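Local coordinates for hypothetical protein yqeU (Bacillus subtilis, PDB 1VHK) that probably methylates N3 of a specific uridine in 16S ribosomal RNA within the assembled 30S subunit, using S-adenosyl-L-methionine as methyl donor, at residues D93-E96 against W97-Q100. Residues are numbered along the deposited sequence; the frame is centred on the assembly and turned at random.
Sequences DKLE and WIIQ
Trp-97 touches the preceding turn with its CB, 3.5 Å from Lys-94 O, and its indole leads away from that turn toward the dimer partner. There it packs edge-to-face with Trp-97 of the second subunit and on Leu-241 of that subunit; Lys-101 of its own chain adds a cation-pi contact. The carboxylate of Glu-96 points away from segment 97-100, on an extended chain, and its OE2 forms a salt bridge to Arg-133 NE. All this occurs in the first turns of helix 94-104, the crossover of a beta-alpha-beta unit between parallel strands 82-88 and 109-113 in the SPOUT-clan methyltransferase domain. Three i to i+4 backbone bonds hold the turn: Ile-98 N to Lys-94 O and Ile-99 N to Leu-95 O, both 2.9 Å, and Gln-100 N to Glu-96 O, 2.8 Å and straighter, at 165°. On the buried side, Leu-95 CD2 lies 4.2 Å from Ile-98 CB and 4.3 Å from Ile-99 CG1, two apolar contacts of one methyl; Trp-134 of helix 131-144 packs on Leu-95 and Ile-99. Lys-94, extended beyond CG, carries NZ away from segment 97-100 to a salt bridge with Glu-208. With CG1 anti to the carbonyl carbon (chi1 -76°), Ile-99 directs this branch back toward the preceding turn, where CG1 lies 3.3 Å from Leu-95 O.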
loop_
_atom_site.group_PDB
_atom_site.type_symbol
_atom_site.label_atom_id
_atom_site.label_comp_id
_atom_site.label_asym_id
_atom_site.label_seq_id
_atom_site.Cartn_x
_atom_site.Cartn_y
_atom_site.Cartn_z
ATOM N N ASP A 93 3.054 -6.038 16.266
ATOM C CA ASP A 93 3.673 -4.852 15.726
ATOM C C ASP A 93 2.977 -4.364 14.452
ATOM O O ASP A 93 3.632 -3.738 13.603
ATOM C CB ASP A 93 5.135 -5.160 15.353
ATOM C CG ASP A 93 6.037 -5.142 16.566
ATOM O OD1 ASP A 93 6.192 -4.065 17.181
ATOM O OD2 ASP A 93 6.575 -6.222 16.916
ATOM N N LYS A 94 1.659 -4.479 14.350
ATOM C CA LYS A 94 0.915 -4.071 13.172
ATOM C C LYS A 94 0.893 -2.576 12.948
ATOM O O LYS A 94 0.779 -2.094 11.808
ATOM C CB LYS A 94 -0.503 -4.647 13.239
ATOM C CG LYS A 94 -0.553 -6.159 13.185
ATOM C CD LYS A 94 -1.832 -6.685 13.809
ATOM C CE LYS A 94 -1.999 -8.171 13.573
ATOM N NZ LYS A 94 -2.935 -8.796 14.533
ATOM N N LEU A 95 1.090 -1.799 14.015
ATOM C CA LEU A 95 1.118 -0.353 13.887
ATOM C C LEU A 95 2.318 0.121 13.087
ATOM O O LEU A 95 2.197 1.080 12.320
ATOM C CB LEU A 95 1.040 0.363 15.197
ATOM C CG LEU A 95 0.103 1.525 15.382
ATOM C CD1 LEU A 95 0.695 2.548 16.352
ATOM C CD2 LEU A 95 -0.330 2.198 14.099
ATOM N N GLU A 96 3.461 -0.530 13.223
ATOM C CA GLU A 96 4.647 -0.167 12.453
ATOM C C GLU A 96 4.410 -0.441 10.959
ATOM O O GLU A 96 4.850 0.350 10.148
ATOM C CB GLU A 96 5.886 -0.933 12.903
ATOM C CG GLU A 96 6.447 -0.539 14.249
ATOM C CD GLU A 96 7.706 -1.315 14.593
ATOM O OE1 GLU A 96 8.223 -2.015 13.693
ATOM O OE2 GLU A 96 8.202 -1.232 15.737
ATOM N N TRP A 97 3.720 -1.519 10.641
ATOM C CA TRP A 97 3.416 -1.857 9.250
ATOM C C TRP A 97 2.441 -0.833 8.684
ATOM O O TRP A 97 2.553 -0.361 7.567
ATOM C CB TRP A 97 2.800 -3.259 9.179
ATOM C CG TRP A 97 3.216 -4.070 7.995
ATOM C CD1 TRP A 97 4.433 -4.680 7.810
ATOM C CD2 TRP A 97 2.440 -4.375 6.825
ATOM N NE1 TRP A 97 4.464 -5.327 6.595
ATOM C CE2 TRP A 97 3.248 -5.164 5.978
ATOM C CE3 TRP A 97 1.141 -4.045 6.410
ATOM C CZ2 TRP A 97 2.798 -5.642 4.746
ATOM C CZ3 TRP A 97 0.709 -4.526 5.198
ATOM C CH2 TRP A 97 1.534 -5.304 4.368
ATOM N N ILE A 98 1.497 -0.415 9.561
ATOM C CA ILE A 98 0.515 0.576 9.134
ATOM C C ILE A 98 1.222 1.899 8.864
ATOM O O ILE A 98 0.876 2.577 7.905
ATOM C CB ILE A 98 -0.628 0.731 10.141
ATOM C CG1 ILE A 98 -1.623 -0.426 10.016
ATOM C CG2 ILE A 98 -1.374 2.046 9.934
ATOM C CD1 ILE A 98 -2.398 -0.732 11.297
ATOM N N ILE A 99 2.223 2.233 9.676
ATOM C CA ILE A 99 2.906 3.529 9.523
ATOM C C ILE A 99 3.786 3.508 8.295
ATOM O O ILE A 99 3.861 4.398 7.461
ATOM C CB ILE A 99 3.747 3.842 10.789
ATOM C CG1 ILE A 99 2.773 4.286 11.917
ATOM C CG2 ILE A 99 4.782 4.934 10.588
ATOM C CD1 ILE A 99 3.425 4.220 13.288
ATOM N N GLN A 100 4.542 2.402 8.196
ATOM C CA GLN A 100 5.434 2.239 7.081
ATOM C C GLN A 100 4.681 2.235 5.745
ATOM O O GLN A 100 4.963 3.080 4.894
ATOM C CB GLN A 100 6.312 1.011 7.237
ATOM C CG GLN A 100 7.267 0.865 6.022
ATOM C CD GLN A 100 8.233 -0.282 6.210
ATOM O OE1 GLN A 100 7.925 -1.431 5.876
ATOM N NE2 GLN A 100 9.368 0.008 6.824
#